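Local coordinates for protein LP04448p (Drosophila melanogaster, PDB 2QK2) that probably binds tubulin through its TOG domains and acts at growing microtubule plus ends, as a member of the XMAP215/Dis1 family, at residues Ser148-Thr153 and Pro190-Ser195; Thr153-Ala158 and Ser196-Gly201; Leu7-Ile12 and His46-Asn51. All blocks are in the same frame, centred on the assembly; numbering follows the deposited sequence.

Contact 1: Ser148-Thr153 and Pro190-Ser195; sequences SVKSET and PTVRDS
Two serine hydroxyls meet tip to tip between the N-terminal parts of helices 147-161 and 190-207: S151 OG and S195 OG lie 2.6 Å apart in a short hydrogen bond in which either could be the donor. The two side chains reach it from different rotamers. In S151, OG stands anti to the backbone N (chi1 175°) and extends across the gap; in S195, OG is anti to the carbonyl carbon (chi1 -64°), beside its own backbone N. S195 also brings its CB to 3.4 Å from S151 O, so the hydroxyl bond is backed by van der Waals contact with the facing backbone. The helices belong to the HEAT-repeat stack of a TOG domain. Segments 148-153 and 190-195 run nearly parallel, with axes 8.2 Å apart and inclined by 17°, a close spacing in keeping with the small serines between them. On one flank of the serine pair T191 turns CG2 anti to its backbone N, and this methyl packs against S151 OG at 3.4 Å, while OG1 is anti to the carbonyl carbon, beside the backbone N. On another flank V192 has CG1 anti to its backbone N; CG1 rests 3.9 Å from K150 CB, and CG2 is 4.1 Å from both K150 CB and S151 N. K150 thus contributes the root of its chain, whose remaining length leads away from helix 190-207. V192 and K150 both also touch T184 of helix 171-185, which packs along this side of the pair. Within segment 148-153, T153 OG1 donates to V149 O at 2.7 Å, approaching from above the carbonyl plane, and is also hydrogen-bonded to S141 OG.

Contact 2: Thr153-Ala158 and Ser196-Gly201; sequences TALFIA and SAEALG
In the HEAT-repeat array of the TOG domain, helices 147-161 and 190-207 run side by side in the same direction here, their axes 7.9 Å apart at an angle of 21°. Such closeness is possible because alanines line the seam. A199 has the most surface buried by the contact: its CB sits 3.4 Å from A154 O, methyl against carbonyl, and 4.3 Å from I157 CG2. One turn after A154, A158 points its CB at the backbone of A199, reaching CA at 3.8 Å, so the A199 backbone and methyl are covered by successive turns of the facing helix. One turn earlier, A154 likewise turns its CB to the facing backbone, 3.9 Å from S196 N. L181 of helix 171-185 packs on both A154 and A199 along that side. At the other side E198 sends out an extended chain, CG anti to the backbone N (chi1 -167°), which crosses L155 obliquely. The aliphatic part of E198 passes A158 CB, with CG 4.2 Å away. Farther out, the L155 side chain lays its CD2 methyl 3.6 Å from the carboxylate oxygen E198 OE1.

Contact 3: Leu7-Ile12 and His46-Asn51; sequences LDPVDI and HPKLEN
The loop carrying V10 joins the loop that follows helix 29-45 through a single parallel beta bridge between V10 and L49. V10 N donates to K48 O at 2.9 Å and E50 N to V10 O at 2.9 Å, both nearly straight. From this bridge the V10 side chain rises onto H46. Its CB lies 3.7 Å from H46 CB; CG1, anti to the backbone N, sits over one ring face, 3.8 Å from the H46 centroid and 15° off the normal, a CH-pi contact; CG2 comes within 3.5 Å of H46 ND1. An alanine in place of H46 would remove the ring and probably leave V10 CG1 without its aromatic bed and I12 CG2 with less packing. I12 also meets L49, its CG2 3.7 Å from L49 CD2, where L43 of helix 29-45 touches both. A water accepts from K48 N and donates to D8 O. Beyond the bridge D11 OD2 and E50 OE1, two acceptors, stand 3.4 Å apart, while D11 OD1 takes the S14 N-H. Two carboxylates this close are likely to repel each other and may raise the proton affinity of one of them.

In the fold
Contact 3 closes first along the chain, joining two loops near the N-terminal end of the helical stack; contacts 1 and 2 follow. The latter two are consecutive levels of one interface: both lie between helix 147-161 and helix 190-207, share T153, and have centres 8 Å apart, with their segments alternating in sequence. They touch where S195 packs against A154 and L155. Contact 3 is about 36 Å from contact 1 and 33 Å from contact 2, centre to centre, on the opposite side of the chain's centre. The elongated domain is thus tied by loop-to-loop backbone bonding near one end and by close parallel helix packing farther along.

Contact 1: Ser148-Thr153 and Pro190-Ser195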
ATOM      1  N   SER A 148       8.533  -0.056  13.079  1.00 28.89           N
ATOM      2  CA  SER A 148       8.157  -0.873  11.931  1.00 29.71           C
ATOM      3  C   SER A 148       7.171  -0.150  11.020  1.00 26.73           C
ATOM      4  O   SER A 148       7.264  -0.243   9.793  1.00 26.74           O
ATOM      5  CB  SER A 148       7.550  -2.196  12.398  1.00 28.77           C
ATOM      6  OG  SER A 148       8.549  -3.026  12.963  1.00 39.03           O
ATOM      7  N   VAL A 149       6.226   0.564  11.622  1.00 25.42           N
ATOM      8  CA  VAL A 149       5.236   1.308  10.850  1.00 25.55           C
ATOM      9  C   VAL A 149       5.917   2.457  10.111  1.00 25.86           C
ATOM     10  O   VAL A 149       5.670   2.661   8.923  1.00 26.51           O
ATOM     11  CB  VAL A 149       4.116   1.868  11.758  1.00 25.58           C
ATOM     12  CG1 VAL A 149       3.218   2.828  10.967  1.00 24.83           C
ATOM     13  CG2 VAL A 149       3.289   0.711  12.326  1.00 24.82           C
ATOM     14  N   LYS A 150       6.780   3.196  10.806  1.00 25.64           N
ATOM     15  CA  LYS A 150       7.485   4.312  10.182  1.00 25.37           C
ATOM     16  C   LYS A 150       8.268   3.838   8.967  1.00 24.17           C
ATOM     17  O   LYS A 150       8.217   4.452   7.902  1.00 24.05           O
ATOM     18  CB  LYS A 150       8.476   4.967  11.152  1.00 28.16           C
ATOM     19  CG  LYS A 150       7.875   5.673  12.355  1.00 30.80           C
ATOM     20  CD  LYS A 150       8.911   6.638  12.920  1.00 35.90           C
ATOM     21  CE  LYS A 150       8.529   7.187  14.274  1.00 37.72           C
ATOM     22  NZ  LYS A 150       8.785   6.161  15.318  1.00 44.38           N
ATOM     23  N   SER A 151       9.004   2.747   9.139  1.00 22.78           N
ATOM     24  CA  SER A 151       9.812   2.206   8.057  1.00 22.82           C
ATOM     25  C   SER A 151       8.970   1.770   6.860  1.00 22.31           C
ATOM     26  O   SER A 151       9.238   2.170   5.727  1.00 23.12           O
ATOM     27  CB  SER A 151      10.637   1.017   8.557  1.00 20.86           C
ATOM     28  OG  SER A 151      11.344   0.422   7.484  1.00 22.53           O
ATOM     29  N   GLU A 152       7.957   0.943   7.113  1.00 22.73           N
ATOM     30  CA  GLU A 152       7.105   0.454   6.029  1.00 21.34           C
ATOM     31  C   GLU A 152       6.326   1.586   5.371  1.00 21.22           C
ATOM     32  O   GLU A 152       6.003   1.512   4.186  1.00 22.22           O
ATOM     33  CB  GLU A 152       6.145  -0.623   6.536  1.00 22.67           C
ATOM     34  CG  GLU A 152       6.815  -1.963   6.897  1.00 23.25           C
ATOM     35  CD  GLU A 152       7.477  -2.651   5.706  1.00 26.91           C
ATOM     36  OE1 GLU A 152       6.913  -2.607   4.586  1.00 27.33           O
ATOM     37  OE2 GLU A 152       8.560  -3.255   5.892  1.00 27.63           O
ATOM     38  N   THR A 153       6.028   2.636   6.130  1.00 19.68           N
ATOM     39  CA  THR A 153       5.310   3.765   5.557  1.00 20.95           C
ATOM     40  C   THR A 153       6.254   4.465   4.575  1.00 22.19           C
ATOM     41  O   THR A 153       5.856   4.817   3.466  1.00 21.35           O
ATOM     42  CB  THR A 153       4.858   4.774   6.639  1.00 22.14           C
ATOM     43  OG1 THR A 153       3.943   4.137   7.539  1.00 23.15           O
ATOM     44  CG2 THR A 153       4.157   5.966   5.997  1.00 21.53           C
ATOM     45  N   PRO A 190      17.995   2.590  12.678  1.00 39.24           N
ATOM     46  CA  PRO A 190      18.699   2.347  11.412  1.00 37.89           C
ATOM     47  C   PRO A 190      17.795   2.001  10.225  1.00 36.41           C
ATOM     48  O   PRO A 190      17.983   2.516   9.124  1.00 35.83           O
ATOM     49  CB  PRO A 190      19.645   1.194  11.755  1.00 37.89           C
ATOM     50  CG  PRO A 190      19.874   1.362  13.221  1.00 38.64           C
ATOM     51  CD  PRO A 190      18.497   1.687  13.726  1.00 39.08           C
ATOM     52  N   THR A 191      16.828   1.116  10.447  1.00 34.75           N
ATOM     53  CA  THR A 191      15.920   0.713   9.378  1.00 32.69           C
ATOM     54  C   THR A 191      15.037   1.877   8.938  1.00 29.72           C
ATOM     55  O   THR A 191      14.874   2.126   7.743  1.00 29.64           O
ATOM     56  CB  THR A 191      15.024  -0.456   9.817  1.00 34.46           C
ATOM     57  OG1 THR A 191      15.845  -1.530  10.298  1.00 37.76           O
ATOM     58  CG2 THR A 191      14.192  -0.963   8.635  1.00 33.31           C
ATOM     59  N   VAL A 192      14.467   2.587   9.905  1.00 27.47           N
ATOM     60  CA  VAL A 192      13.615   3.729   9.594  1.00 27.17           C
ATOM     61  C   VAL A 192      14.414   4.740   8.775  1.00 28.95           C
ATOM     62  O   VAL A 192      13.916   5.293   7.789  1.00 27.41           O
ATOM     63  CB  VAL A 192      13.094   4.390  10.888  1.00 27.19           C
ATOM     64  CG1 VAL A 192      12.309   5.666  10.562  1.00 25.81           C
ATOM     65  CG2 VAL A 192      12.205   3.393  11.641  1.00 25.70           C
ATOM     66  N   ARG A 193      15.666   4.961   9.173  1.00 28.29           N
ATOM     67  CA  ARG A 193      16.531   5.889   8.456  1.00 29.83           C
ATOM     68  C   ARG A 193      16.764   5.419   7.019  1.00 28.95           C
ATOM     69  O   ARG A 193      16.630   6.203   6.079  1.00 28.35           O
ATOM     70  CB  ARG A 193      17.877   6.047   9.183  1.00 33.54           C
ATOM     71  CG  ARG A 193      18.922   6.821   8.380  1.00 40.06           C
ATOM     72  CD  ARG A 193      20.185   7.107   9.192  1.00 46.33           C
ATOM     73  NE  ARG A 193      20.759   5.908   9.806  1.00 52.22           N
ATOM     74  CZ  ARG A 193      21.149   4.823   9.139  1.00 54.78           C
ATOM     75  NH1 ARG A 193      21.033   4.765   7.819  1.00 57.03           N
ATOM     76  NH2 ARG A 193      21.662   3.791   9.797  1.00 55.58           N
ATOM     77  N   ASP A 194      17.110   4.145   6.847  1.00 27.37           N
ATOM     78  CA  ASP A 194      17.347   3.616   5.505  1.00 29.35           C
ATOM     79  C   ASP A 194      16.100   3.730   4.633  1.00 27.70           C
ATOM     80  O   ASP A 194      16.183   4.089   3.460  1.00 27.11           O
ATOM     81  CB  ASP A 194      17.774   2.145   5.554  1.00 32.74           C
ATOM     82  CG  ASP A 194      19.148   1.947   6.181  1.00 38.02           C
ATOM     83  OD1 ASP A 194      19.937   2.919   6.234  1.00 39.77           O
ATOM     84  OD2 ASP A 194      19.437   0.807   6.607  1.00 40.39           O
ATOM     85  N   SER A 195      14.946   3.405   5.208  1.00 25.74           N
ATOM     86  CA  SER A 195      13.689   3.474   4.468  1.00 23.81           C
ATOM     87  C   SER A 195      13.397   4.918   4.069  1.00 23.90           C
ATOM     88  O   SER A 195      12.965   5.186   2.948  1.00 24.45           O
ATOM     89  CB  SER A 195      12.550   2.910   5.320  1.00 23.22           C
ATOM     90  OG  SER A 195      12.760   1.530   5.579  1.00 24.22           O
TER

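Contact 2: Thr153-Ala158 and Ser196-Gly201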
ATOM      1  N   THR A 153       6.028   2.636   6.130  1.00 19.68           N
ATOM      2  CA  THR A 153       5.310   3.765   5.557  1.00 20.95           C
ATOM      3  C   THR A 153       6.254   4.465   4.575  1.00 22.19           C
ATOM      4  O   THR A 153       5.856   4.817   3.466  1.00 21.35           O
ATOM      5  CB  THR A 153       4.858   4.774   6.639  1.00 22.14           C
ATOM      6  OG1 THR A 153       3.943   4.137   7.539  1.00 23.15           O
ATOM      7  CG2 THR A 153       4.157   5.966   5.997  1.00 21.53           C
ATOM      8  N   ALA A 154       7.511   4.645   4.977  1.00 20.29           N
ATOM      9  CA  ALA A 154       8.491   5.295   4.109  1.00 19.13           C
ATOM     10  C   ALA A 154       8.740   4.452   2.866  1.00 18.72           C
ATOM     11  O   ALA A 154       8.887   4.984   1.772  1.00 21.12           O
ATOM     12  CB  ALA A 154       9.811   5.518   4.862  1.00 19.75           C
ATOM     13  N   LEU A 155       8.799   3.134   3.034  1.00 19.21           N
ATOM     14  CA  LEU A 155       9.024   2.242   1.899  1.00 18.57           C
ATOM     15  C   LEU A 155       7.806   2.264   0.973  1.00 20.86           C
ATOM     16  O   LEU A 155       7.937   2.153  -0.255  1.00 21.19           O
ATOM     17  CB  LEU A 155       9.299   0.821   2.387  1.00 18.70           C
ATOM     18  CG  LEU A 155      10.641   0.633   3.119  1.00 21.44           C
ATOM     19  CD1 LEU A 155      10.737  -0.793   3.653  1.00 20.24           C
ATOM     20  CD2 LEU A 155      11.801   0.931   2.161  1.00 19.49           C
ATOM     21  N   PHE A 156       6.622   2.400   1.561  1.00 20.34           N
ATOM     22  CA  PHE A 156       5.392   2.475   0.768  1.00 21.39           C
ATOM     23  C   PHE A 156       5.479   3.712  -0.136  1.00 19.41           C
ATOM     24  O   PHE A 156       5.147   3.661  -1.316  1.00 21.49           O
ATOM     25  CB  PHE A 156       4.169   2.583   1.685  1.00 19.55           C
ATOM     26  CG  PHE A 156       2.940   3.125   0.995  1.00 20.46           C
ATOM     27  CD1 PHE A 156       2.363   2.438  -0.066  1.00 19.56           C
ATOM     28  CD2 PHE A 156       2.374   4.329   1.404  1.00 21.75           C
ATOM     29  CE1 PHE A 156       1.232   2.941  -0.712  1.00 22.36           C
ATOM     30  CE2 PHE A 156       1.244   4.843   0.766  1.00 23.84           C
ATOM     31  CZ  PHE A 156       0.673   4.146  -0.294  1.00 22.01           C
ATOM     32  N   ILE A 157       5.927   4.826   0.433  1.00 21.50           N
ATOM     33  CA  ILE A 157       6.079   6.070  -0.321  1.00 20.88           C
ATOM     34  C   ILE A 157       7.079   5.889  -1.471  1.00 23.32           C
ATOM     35  O   ILE A 157       6.852   6.364  -2.593  1.00 22.12           O
ATOM     36  CB  ILE A 157       6.543   7.211   0.615  1.00 21.42           C
ATOM     37  CG1 ILE A 157       5.426   7.529   1.621  1.00 17.57           C
ATOM     38  CG2 ILE A 157       6.912   8.448  -0.191  1.00 19.35           C
ATOM     39  CD1 ILE A 157       5.828   8.519   2.697  1.00 18.96           C
ATOM     40  N   ALA A 158       8.178   5.191  -1.198  1.00 22.88           N
ATOM     41  CA  ALA A 158       9.195   4.945  -2.216  1.00 24.28           C
ATOM     42  C   ALA A 158       8.610   4.162  -3.390  1.00 24.84           C
ATOM     43  O   ALA A 158       8.756   4.560  -4.547  1.00 24.81           O
ATOM     44  CB  ALA A 158      10.377   4.177  -1.611  1.00 22.47           C
ATOM     45  N   SER A 196      13.648   5.851   4.981  1.00 23.11           N
ATOM     46  CA  SER A 196      13.414   7.259   4.689  1.00 23.46           C
ATOM     47  C   SER A 196      14.347   7.734   3.578  1.00 24.42           C
ATOM     48  O   SER A 196      13.952   8.525   2.718  1.00 22.90           O
ATOM     49  CB  SER A 196      13.635   8.108   5.941  1.00 23.08           C
ATOM     50  OG  SER A 196      12.752   7.711   6.975  1.00 22.94           O
ATOM     51  N   ALA A 197      15.590   7.257   3.601  1.00 23.72           N
ATOM     52  CA  ALA A 197      16.562   7.636   2.581  1.00 23.72           C
ATOM     53  C   ALA A 197      16.105   7.114   1.221  1.00 22.68           C
ATOM     54  O   ALA A 197      16.245   7.799   0.205  1.00 24.58           O
ATOM     55  CB  ALA A 197      17.945   7.060   2.922  1.00 23.76           C
ATOM     56  N   GLU A 198      15.565   5.897   1.203  1.00 22.77           N
ATOM     57  CA  GLU A 198      15.097   5.302  -0.048  1.00 24.20           C
ATOM     58  C   GLU A 198      13.943   6.105  -0.639  1.00 22.83           C
ATOM     59  O   GLU A 198      13.887   6.331  -1.849  1.00 24.36           O
ATOM     60  CB  GLU A 198      14.656   3.853   0.173  1.00 26.34           C
ATOM     61  CG  GLU A 198      14.455   3.090  -1.130  1.00 30.64           C
ATOM     62  CD  GLU A 198      14.225   1.606  -0.918  1.00 33.00           C
ATOM     63  OE1 GLU A 198      14.714   1.060   0.091  1.00 33.72           O
ATOM     64  OE2 GLU A 198      13.570   0.979  -1.772  1.00 36.97           O
ATOM     65  N   ALA A 199      13.034   6.552   0.222  1.00 22.62           N
ATOM     66  CA  ALA A 199      11.889   7.338  -0.220  1.00 23.51           C
ATOM     67  C   ALA A 199      12.351   8.694  -0.750  1.00 24.17           C
ATOM     68  O   ALA A 199      11.879   9.167  -1.791  1.00 23.58           O
ATOM     69  CB  ALA A 199      10.906   7.534   0.940  1.00 20.25           C
ATOM     70  N   LEU A 200      13.272   9.318  -0.022  1.00 24.13           N
ATOM     71  CA  LEU A 200      13.803  10.621  -0.409  1.00 23.62           C
ATOM     72  C   LEU A 200      14.547  10.536  -1.742  1.00 22.08           C
ATOM     73  O   LEU A 200      14.395  11.402  -2.605  1.00 22.83           O
ATOM     74  CB  LEU A 200      14.747  11.150   0.676  1.00 24.19           C
ATOM     75  CG  LEU A 200      14.301  12.233   1.669  1.00 27.08           C
ATOM     76  CD1 LEU A 200      12.860  12.657   1.441  1.00 25.17           C
ATOM     77  CD2 LEU A 200      14.514  11.720   3.073  1.00 25.26           C
ATOM     78  N   GLY A 201      15.350   9.489  -1.903  1.00 22.04           N
ATOM     79  CA  GLY A 201      16.097   9.322  -3.137  1.00 23.42           C
ATOM     80  C   GLY A 201      15.168   9.112  -4.318  1.00 25.99           C
ATOM     81  O   GLY A 201      15.403   9.623  -5.417  1.00 25.44           O
TER

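Contact 3: Leu7-Ile12 and His46-Asn51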
ATOM      1  N   LEU A   7     -10.159 -10.512 -20.181  1.00 49.66           N
ATOM      2  CA  LEU A   7     -10.570  -9.113 -20.205  1.00 46.78           C
ATOM      3  C   LEU A   7     -12.077  -9.000 -19.997  1.00 45.35           C
ATOM      4  O   LEU A   7     -12.643  -7.906 -20.042  1.00 44.62           O
ATOM      5  CB  LEU A   7     -10.195  -8.477 -21.544  1.00 44.83           C
ATOM      6  CG  LEU A   7      -8.743  -8.612 -22.005  1.00 44.34           C
ATOM      7  CD1 LEU A   7      -8.614  -8.042 -23.411  1.00 43.64           C
ATOM      8  CD2 LEU A   7      -7.810  -7.896 -21.039  1.00 41.25           C
ATOM      9  N   ASP A   8     -12.720 -10.138 -19.772  1.00 43.83           N
ATOM     10  CA  ASP A   8     -14.161 -10.174 -19.569  1.00 43.96           C
ATOM     11  C   ASP A   8     -14.514 -10.037 -18.086  1.00 42.09           C
ATOM     12  O   ASP A   8     -14.240 -10.933 -17.292  1.00 41.72           O
ATOM     13  CB  ASP A   8     -14.718 -11.483 -20.132  1.00 46.42           C
ATOM     14  CG  ASP A   8     -16.223 -11.550 -20.057  1.00 49.96           C
ATOM     15  OD1 ASP A   8     -16.882 -10.570 -20.467  1.00 51.02           O
ATOM     16  OD2 ASP A   8     -16.747 -12.587 -19.595  1.00 53.19           O
ATOM     17  N   PRO A   9     -15.129  -8.906 -17.699  1.00 40.43           N
ATOM     18  CA  PRO A   9     -15.516  -8.652 -16.303  1.00 39.78           C
ATOM     19  C   PRO A   9     -16.391  -9.761 -15.725  1.00 39.83           C
ATOM     20  O   PRO A   9     -17.443 -10.087 -16.279  1.00 40.52           O
ATOM     21  CB  PRO A   9     -16.256  -7.318 -16.385  1.00 39.89           C
ATOM     22  CG  PRO A   9     -15.603  -6.642 -17.559  1.00 39.70           C
ATOM     23  CD  PRO A   9     -15.513  -7.771 -18.555  1.00 39.49           C
ATOM     24  N   VAL A  10     -15.951 -10.342 -14.614  1.00 36.89           N
ATOM     25  CA  VAL A  10     -16.698 -11.412 -13.974  1.00 36.37           C
ATOM     26  C   VAL A  10     -17.393 -10.947 -12.698  1.00 36.03           C
ATOM     27  O   VAL A  10     -16.847 -10.156 -11.929  1.00 34.29           O
ATOM     28  CB  VAL A  10     -15.779 -12.604 -13.638  1.00 35.68           C
ATOM     29  CG1 VAL A  10     -16.549 -13.654 -12.856  1.00 36.31           C
ATOM     30  CG2 VAL A  10     -15.232 -13.209 -14.924  1.00 35.33           C
ATOM     31  N   ASP A  11     -18.609 -11.445 -12.491  1.00 36.48           N
ATOM     32  CA  ASP A  11     -19.403 -11.116 -11.315  1.00 36.86           C
ATOM     33  C   ASP A  11     -19.057 -12.109 -10.212  1.00 36.15           C
ATOM     34  O   ASP A  11     -19.758 -13.108 -10.036  1.00 38.69           O
ATOM     35  CB  ASP A  11     -20.892 -11.230 -11.650  1.00 40.17           C
ATOM     36  CG  ASP A  11     -21.788 -10.894 -10.470  1.00 42.18           C
ATOM     37  OD1 ASP A  11     -21.313 -10.932  -9.318  1.00 43.29           O
ATOM     38  OD2 ASP A  11     -22.979 -10.603 -10.697  1.00 46.67           O
ATOM     39  N   ILE A  12     -17.984 -11.851  -9.471  1.00 33.83           N
ATOM     40  CA  ILE A  12     -17.596 -12.764  -8.403  1.00 31.86           C
ATOM     41  C   ILE A  12     -18.472 -12.610  -7.160  1.00 30.81           C
ATOM     42  O   ILE A  12     -18.555 -13.519  -6.337  1.00 28.64           O
ATOM     43  CB  ILE A  12     -16.118 -12.573  -7.981  1.00 32.54           C
ATOM     44  CG1 ILE A  12     -15.903 -11.158  -7.445  1.00 30.99           C
ATOM     45  CG2 ILE A  12     -15.197 -12.875  -9.155  1.00 33.44           C
ATOM     46  CD1 ILE A  12     -14.590 -10.994  -6.709  1.00 35.17           C
ATOM     47  N   HIS A  46     -10.442 -15.004 -11.829  1.00 38.58           N
ATOM     48  CA  HIS A  46     -11.054 -13.924 -12.597  1.00 38.07           C
ATOM     49  C   HIS A  46     -10.368 -12.586 -12.345  1.00 37.47           C
ATOM     50  O   HIS A  46     -10.841 -11.775 -11.547  1.00 36.15           O
ATOM     51  CB  HIS A  46     -12.533 -13.827 -12.234  1.00 39.18           C
ATOM     52  CG  HIS A  46     -13.245 -15.141 -12.293  1.00 41.97           C
ATOM     53  ND1 HIS A  46     -13.425 -15.837 -13.468  1.00 42.20           N
ATOM     54  CD2 HIS A  46     -13.794 -15.901 -11.316  1.00 42.47           C
ATOM     55  CE1 HIS A  46     -14.056 -16.970 -13.214  1.00 42.73           C
ATOM     56  NE2 HIS A  46     -14.291 -17.033 -11.915  1.00 43.25           N
ATOM     57  N   PRO A  47      -9.252 -12.330 -13.043  1.00 36.47           N
ATOM     58  CA  PRO A  47      -8.474 -11.092 -12.911  1.00 36.08           C
ATOM     59  C   PRO A  47      -9.228  -9.806 -13.247  1.00 34.93           C
ATOM     60  O   PRO A  47      -8.827  -8.720 -12.825  1.00 34.05           O
ATOM     61  CB  PRO A  47      -7.285 -11.335 -13.840  1.00 37.23           C
ATOM     62  CG  PRO A  47      -7.873 -12.193 -14.909  1.00 37.73           C
ATOM     63  CD  PRO A  47      -8.700 -13.179 -14.113  1.00 36.85           C
ATOM     64  N   LYS A  48     -10.313  -9.923 -14.006  1.00 33.21           N
ATOM     65  CA  LYS A  48     -11.108  -8.753 -14.375  1.00 31.86           C
ATOM     66  C   LYS A  48     -12.442  -8.826 -13.638  1.00 31.13           C
ATOM     67  O   LYS A  48     -13.227  -9.754 -13.836  1.00 28.57           O
ATOM     68  CB  LYS A  48     -11.339  -8.724 -15.889  1.00 34.80           C
ATOM     69  CG  LYS A  48     -12.026  -7.470 -16.397  1.00 34.92           C
ATOM     70  CD  LYS A  48     -11.143  -6.247 -16.232  1.00 36.20           C
ATOM     71  CE  LYS A  48     -11.811  -5.009 -16.814  1.00 39.47           C
ATOM     72  NZ  LYS A  48     -10.950  -3.792 -16.712  1.00 38.88           N
ATOM     73  N   LEU A  49     -12.698  -7.840 -12.787  1.00 31.16           N
ATOM     74  CA  LEU A  49     -13.918  -7.829 -11.994  1.00 31.33           C
ATOM     75  C   LEU A  49     -14.982  -6.853 -12.469  1.00 32.91           C
ATOM     76  O   LEU A  49     -14.697  -5.716 -12.840  1.00 31.95           O
ATOM     77  CB  LEU A  49     -13.573  -7.547 -10.528  1.00 28.58           C
ATOM     78  CG  LEU A  49     -12.561  -8.530  -9.924  1.00 29.24           C
ATOM     79  CD1 LEU A  49     -12.185  -8.109  -8.511  1.00 26.57           C
ATOM     80  CD2 LEU A  49     -13.159  -9.932  -9.930  1.00 28.37           C
ATOM     81  N   GLU A  50     -16.223  -7.321 -12.440  1.00 34.42           N
ATOM     82  CA  GLU A  50     -17.376  -6.529 -12.844  1.00 36.61           C
ATOM     83  C   GLU A  50     -17.682  -5.467 -11.782  1.00 36.65           C
ATOM     84  O   GLU A  50     -17.313  -5.622 -10.614  1.00 35.88           O
ATOM     85  CB  GLU A  50     -18.571  -7.467 -13.004  1.00 39.07           C
ATOM     86  CG  GLU A  50     -19.823  -6.851 -13.585  1.00 44.21           C
ATOM     87  CD  GLU A  50     -20.951  -7.865 -13.672  1.00 47.39           C
ATOM     88  OE1 GLU A  50     -21.539  -8.196 -12.618  1.00 48.40           O
ATOM     89  OE2 GLU A  50     -21.234  -8.345 -14.789  1.00 49.40           O
ATOM     90  N   ASN A  51     -18.345  -4.389 -12.188  1.00 35.87           N
ATOM     91  CA  ASN A  51     -18.715  -3.335 -11.247  1.00 36.16           C
ATOM     92  C   ASN A  51     -19.690  -3.937 -10.244  1.00 33.36           C
ATOM     93  O   ASN A  51     -20.360  -4.917 -10.549  1.00 32.69           O
ATOM     94  CB  ASN A  51     -19.403  -2.180 -11.972  1.00 40.62           C
ATOM     95  CG  ASN A  51     -18.510  -1.524 -12.992  1.00 44.72           C
ATOM     96  OD1 ASN A  51     -17.444  -1.009 -12.659  1.00 47.60           O
ATOM     97  ND2 ASN A  51     -18.940  -1.539 -14.250  1.00 49.01           N
TER
HETATM   98  O   HOH W   1     -11.919 -11.988 -15.554  1.00 42.39           O